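Local coordinates for chlorella virus DNA ligase-adenylate (Chlorella virus, PDB 1FVI), which probably seals nicks in duplex DNA as an ATP-dependent ligase, and is caught here as its adenylated intermediate with AMP bound, at residues F189-A194 with K271-E276; A194-M199 with S264-M269. The protein carries 1 engineered substitution. All blocks are in the same frame, centred on the assembly; numbering follows the deposited sequence.

Overall arrangement
Contacts 1 and 2 follow one another along strand 190-201 of the C-terminal OB-fold domain and share Ala194. In contact 1 the first part of that strand pairs with strand 269-275. In contact 2 the next part meets the turn that joins helix 262-265 to strand 269-275. Their centres lie about 16 Å apart, and they touch where Glu193 OE1 packs on Met269 CG at 3.2 Å. Contact 1 is nearer the nucleotide: the Lys273 side chain is about 11 Å from the bound AMP and about 10 Å from the side chain of Lys26, the residue covalently linked to AMP. Contact 2 lies away from the annotated sites.

Contact 1: residues F189-A194 with K271-E276; sequences FKDAEA and KFKYFE
Asp191 and Lys273 form a salt bridge on an antiparallel strand pair of the OB-fold domain, Lys273 NZ lying 2.9 Å from Asp191 OD1. The ammonium meets OD1 from above the carboxylate plane. Lys273 runs extended from its backbone and bends only at chi4 (-69°), which turns NZ onto the acid. NZ also donates to a water held by the carbonyl of Phe189. A second water donates to both Asp191 OD1 and Phe272 O, so OD1 is gripped twice. These bonds probably stabilise both charges.

Four backbone bonds join the strands in two hydrogen-bonded pairs. Lys190 N to Tyr274 O is the shortest, 2.8 Å and nearly straight at 169°. Its return bond, Tyr274 N to Lys190 O, is longer and more bent. Ala192 and Phe272 exchange two well-aligned bonds.

Lys190, Ala192, Phe272 and Tyr274 share the other face. Phe272 and Tyr274 both hold CG in the crowded position between backbone N and carbonyl carbon. Their rings thus come to lie beside the small Ala192. Ala192 CB touches Phe272 CE2 at 3.5 Å and the edge of the Tyr274 ring at Tyr274 CE2, also 3.5 Å. The aliphatic part of Lys190 runs alongside Tyr274, with CD near the phenol oxygen. That hydroxyl is hydrogen-bonded to Tyr239 OH, and the Tyr239 ring meets Phe272 edge-to-face.

Phe189 is buried against Arg152 and Leu155 of helix 144-156, which belongs to the nucleotidyltransferase part of the chain. The contact therefore lies where the two domains meet. Phe275 CB sits over one face of the Phe189 ring in a CH-pi contact, 4.2 Å from the ring centroid.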
# COMPACT_ATOMS: atom_id res chain seq x y z
N PHE A 189 -1.38 -10.34 9.77
CA PHE A 189 -2.73 -10.89 9.63
C PHE A 189 -2.70 -12.23 8.93
O PHE A 189 -1.84 -12.48 8.08
CB PHE A 189 -3.69 -9.93 8.91
CG PHE A 189 -4.25 -8.84 9.79
CD1 PHE A 189 -3.47 -8.27 10.79
CD2 PHE A 189 -5.53 -8.35 9.57
CE1 PHE A 189 -3.96 -7.21 11.55
CE2 PHE A 189 -6.03 -7.27 10.33
CZ PHE A 189 -5.24 -6.71 11.32
N LYS A 190 -3.66 -13.08 9.30
CA LYS A 190 -3.79 -14.45 8.80
C LYS A 190 -4.85 -14.54 7.72
O LYS A 190 -5.83 -13.81 7.77
CB LYS A 190 -4.19 -15.34 9.99
CG LYS A 190 -3.90 -16.81 9.88
CD LYS A 190 -4.16 -17.46 11.24
CE LYS A 190 -3.65 -18.90 11.34
NZ LYS A 190 -4.52 -19.86 10.63
N ASP A 191 -4.65 -15.44 6.77
CA ASP A 191 -5.59 -15.67 5.67
C ASP A 191 -6.59 -16.75 6.03
O ASP A 191 -6.21 -17.85 6.46
CB ASP A 191 -4.85 -16.12 4.42
CG ASP A 191 -4.12 -15.00 3.76
OD1 ASP A 191 -4.78 -14.02 3.34
OD2 ASP A 191 -2.88 -15.11 3.66
N ALA A 192 -7.86 -16.47 5.80
CA ALA A 192 -8.91 -17.43 6.08
C ALA A 192 -10.06 -17.29 5.07
O ALA A 192 -10.10 -16.35 4.27
CB ALA A 192 -9.43 -17.23 7.51
N GLU A 193 -10.95 -18.27 5.08
CA GLU A 193 -12.09 -18.29 4.17
C GLU A 193 -13.37 -18.46 4.97
O GLU A 193 -13.39 -19.11 6.01
CB GLU A 193 -11.97 -19.43 3.15
CG GLU A 193 -11.08 -19.14 1.98
CD GLU A 193 -10.91 -20.34 1.08
OE1 GLU A 193 -11.89 -21.10 0.88
OE2 GLU A 193 -9.79 -20.54 0.55
N ALA A 194 -14.45 -17.88 4.44
CA ALA A 194 -15.74 -17.96 5.09
C ALA A 194 -16.84 -18.00 4.03
O ALA A 194 -16.67 -17.52 2.91
CB ALA A 194 -15.92 -16.77 5.99
N LYS A 271 -12.40 -14.75 0.64
CA LYS A 271 -11.07 -14.74 1.26
C LYS A 271 -11.00 -13.47 2.13
O LYS A 271 -11.40 -12.39 1.69
CB LYS A 271 -9.96 -14.67 0.20
CG LYS A 271 -10.08 -15.71 -0.92
CD LYS A 271 -8.79 -15.82 -1.74
CE LYS A 271 -8.43 -14.53 -2.47
NZ LYS A 271 -9.39 -14.19 -3.56
N PHE A 272 -10.52 -13.61 3.37
CA PHE A 272 -10.39 -12.45 4.26
C PHE A 272 -9.17 -12.62 5.14
O PHE A 272 -8.53 -13.67 5.14
CB PHE A 272 -11.66 -12.24 5.13
CG PHE A 272 -11.87 -13.29 6.21
CD1 PHE A 272 -11.69 -12.96 7.56
CD2 PHE A 272 -12.27 -14.59 5.89
CE1 PHE A 272 -11.90 -13.91 8.57
CE2 PHE A 272 -12.48 -15.55 6.89
CZ PHE A 272 -12.29 -15.21 8.24
N LYS A 273 -8.81 -11.56 5.85
CA LYS A 273 -7.68 -11.58 6.76
C LYS A 273 -8.19 -11.07 8.10
O LYS A 273 -9.22 -10.39 8.16
CB LYS A 273 -6.53 -10.68 6.27
CG LYS A 273 -5.65 -11.29 5.17
CD LYS A 273 -4.70 -10.26 4.57
CE LYS A 273 -3.89 -10.85 3.40
NZ LYS A 273 -2.89 -11.88 3.83
N TYR A 274 -7.45 -11.39 9.15
CA TYR A 274 -7.79 -10.97 10.51
C TYR A 274 -6.57 -11.23 11.38
O TYR A 274 -5.63 -11.89 10.95
CB TYR A 274 -8.99 -11.77 11.05
CG TYR A 274 -8.69 -13.24 11.24
CD1 TYR A 274 -8.46 -13.76 12.50
CD2 TYR A 274 -8.59 -14.09 10.14
CE1 TYR A 274 -8.13 -15.09 12.67
CE2 TYR A 274 -8.27 -15.41 10.29
CZ TYR A 274 -8.03 -15.91 11.55
OH TYR A 274 -7.71 -17.24 11.72
N PHE A 275 -6.58 -10.69 12.60
CA PHE A 275 -5.48 -10.94 13.52
C PHE A 275 -5.83 -12.07 14.50
O PHE A 275 -6.79 -11.97 15.25
CB PHE A 275 -5.10 -9.67 14.30
CG PHE A 275 -3.91 -9.86 15.20
CD1 PHE A 275 -2.69 -10.27 14.66
CD2 PHE A 275 -4.02 -9.74 16.58
CE1 PHE A 275 -1.60 -10.56 15.47
CE2 PHE A 275 -2.92 -10.03 17.41
CZ PHE A 275 -1.72 -10.45 16.85
N GLU A 276 -5.05 -13.14 14.50
CA GLU A 276 -5.30 -14.26 15.42
C GLU A 276 -5.10 -13.83 16.87
O GLU A 276 -3.98 -13.68 17.33
CB GLU A 276 -4.36 -15.43 15.10
CG GLU A 276 -4.42 -16.60 16.07
CD GLU A 276 -5.43 -17.65 15.68
OE1 GLU A 276 -5.38 -18.12 14.51
OE2 GLU A 276 -6.27 -18.02 16.53
O HOH W 1 -1.19 -11.26 5.93
O HOH W 2 -7.42 -13.87 2.10

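Contact 2: residues A194-M199 with S264-M269; sequences ATIISM and SYIGKM
A type II beta turn, Tyr265 to Lys268, carries the chain of the OB-fold domain out of helix 262-265 and into strand 269-275. It docks on strand 190-201 beside a classic beta bulge, in which Ile197 and Ser198 both face Glu236 of strand 232-237. The turn is closed by its own bond from Lys268 N to Tyr265 O, 2.8 Å. Gly267 takes the positive phi (96°) of its third position, where a side chain would press on the preceding carbonyl oxygen. Lys268, bent at chi2 and chi4, folds back so that Lys268 NZ donates to Ser264 O, within the same segment.

Ile196 grips the turn through its backbone. Ile196 N donates to Lys268 O at 2.9 Å, nearly along the C=O axis. Ile196 O receives Gly267 N at 2.8 Å, but that donor stands above the carbonyl plane and the bond is bent to 147°. Beyond Lys268 the pairing becomes antiparallel strand, with Thr195 and Met269 a non-hydrogen-bonded pair.

The Ile196 side chain points into the turn. CG1 lies anti to the carbonyl carbon, and Ile196 CD1 reaches Tyr265 O at 3.4 Å, with the CB atoms of Tyr265 and Lys268 also close. Ile266 crosses it at about a right angle and lays Ile266 CD1 against the carbonyl of Ile197, 3.4 Å from Ile197 O. Met199, extended beyond CG, sets Met199 CE on Tyr265 CB at 3.9 Å. The Tyr265 ring meets Phe258 of helix 252-260 edge-to-face, and Met199 touches Phe258 too, so the helix packs against the strand here.

At the opposite end Met269 has CG anti to the backbone N and bends at chi2, bringing Met269 SD to 3.4 Å from Thr195 OG1.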
# COMPACT_ATOMS: atom_id res chain seq x y z
N ALA A 194 -14.45 -17.88 4.44
CA ALA A 194 -15.74 -17.96 5.09
C ALA A 194 -16.84 -18.00 4.03
O ALA A 194 -16.67 -17.52 2.91
CB ALA A 194 -15.92 -16.77 5.99
N THR A 195 -17.95 -18.65 4.37
CA THR A 195 -19.06 -18.74 3.44
C THR A 195 -20.02 -17.59 3.76
O THR A 195 -20.27 -17.31 4.93
CB THR A 195 -19.80 -20.09 3.58
OG1 THR A 195 -18.94 -21.15 3.16
CG2 THR A 195 -21.08 -20.11 2.73
N ILE A 196 -20.50 -16.91 2.72
CA ILE A 196 -21.44 -15.81 2.91
C ILE A 196 -22.83 -16.39 3.18
O ILE A 196 -23.26 -17.33 2.51
CB ILE A 196 -21.54 -14.95 1.65
CG1 ILE A 196 -20.15 -14.45 1.25
CG2 ILE A 196 -22.50 -13.78 1.88
CD1 ILE A 196 -20.09 -13.84 -0.14
N ILE A 197 -23.52 -15.85 4.18
CA ILE A 197 -24.86 -16.31 4.52
C ILE A 197 -25.93 -15.22 4.34
O ILE A 197 -27.02 -15.50 3.86
CB ILE A 197 -24.93 -16.93 5.92
CG1 ILE A 197 -24.69 -15.88 6.99
CG2 ILE A 197 -23.88 -18.04 6.06
CD1 ILE A 197 -24.41 -16.48 8.34
N SER A 198 -25.59 -13.98 4.65
CA SER A 198 -26.52 -12.86 4.49
C SER A 198 -25.76 -11.53 4.32
O SER A 198 -24.54 -11.50 4.41
CB SER A 198 -27.50 -12.78 5.67
OG SER A 198 -26.81 -12.50 6.88
N MET A 199 -26.49 -10.45 4.03
CA MET A 199 -25.90 -9.12 3.85
C MET A 199 -26.72 -8.05 4.55
O MET A 199 -27.92 -8.20 4.77
CB MET A 199 -25.79 -8.75 2.37
CG MET A 199 -24.82 -9.59 1.60
SD MET A 199 -24.73 -9.07 -0.10
CE MET A 199 -23.75 -10.43 -0.78
N SER A 264 -26.84 -13.91 -5.69
CA SER A 264 -25.76 -14.64 -6.40
C SER A 264 -24.53 -14.99 -5.56
O SER A 264 -23.82 -15.95 -5.87
CB SER A 264 -25.27 -13.83 -7.61
OG SER A 264 -26.28 -13.67 -8.59
N TYR A 265 -24.27 -14.21 -4.52
CA TYR A 265 -23.10 -14.44 -3.67
C TYR A 265 -23.38 -15.24 -2.41
O TYR A 265 -22.44 -15.66 -1.73
CB TYR A 265 -22.43 -13.12 -3.32
CG TYR A 265 -22.12 -12.32 -4.55
CD1 TYR A 265 -22.93 -11.23 -4.91
CD2 TYR A 265 -21.09 -12.69 -5.41
CE1 TYR A 265 -22.72 -10.56 -6.10
CE2 TYR A 265 -20.87 -12.02 -6.60
CZ TYR A 265 -21.70 -10.96 -6.94
OH TYR A 265 -21.51 -10.31 -8.13
N ILE A 266 -24.66 -15.42 -2.10
CA ILE A 266 -25.04 -16.19 -0.92
C ILE A 266 -24.54 -17.62 -1.10
O ILE A 266 -24.85 -18.28 -2.09
CB ILE A 266 -26.55 -16.15 -0.68
CG1 ILE A 266 -26.99 -14.70 -0.45
CG2 ILE A 266 -26.92 -16.97 0.56
CD1 ILE A 266 -26.45 -14.08 0.83
N GLY A 267 -23.70 -18.06 -0.17
CA GLY A 267 -23.14 -19.39 -0.29
C GLY A 267 -21.76 -19.35 -0.92
O GLY A 267 -21.08 -20.38 -1.01
N LYS A 268 -21.34 -18.17 -1.41
CA LYS A 268 -20.01 -18.03 -1.99
C LYS A 268 -18.96 -17.96 -0.88
O LYS A 268 -19.23 -17.50 0.23
CB LYS A 268 -19.91 -16.77 -2.87
CG LYS A 268 -20.61 -16.89 -4.20
CD LYS A 268 -20.07 -18.06 -5.02
CE LYS A 268 -20.86 -18.24 -6.32
NZ LYS A 268 -22.32 -18.48 -6.09
N MET A 269 -17.77 -18.46 -1.19
CA MET A 269 -16.66 -18.46 -0.24
C MET A 269 -15.84 -17.17 -0.46
O MET A 269 -15.45 -16.87 -1.58
CB MET A 269 -15.77 -19.67 -0.52
CG MET A 269 -14.89 -20.08 0.64
SD MET A 269 -15.83 -21.01 1.87
CE MET A 269 -15.21 -22.68 1.62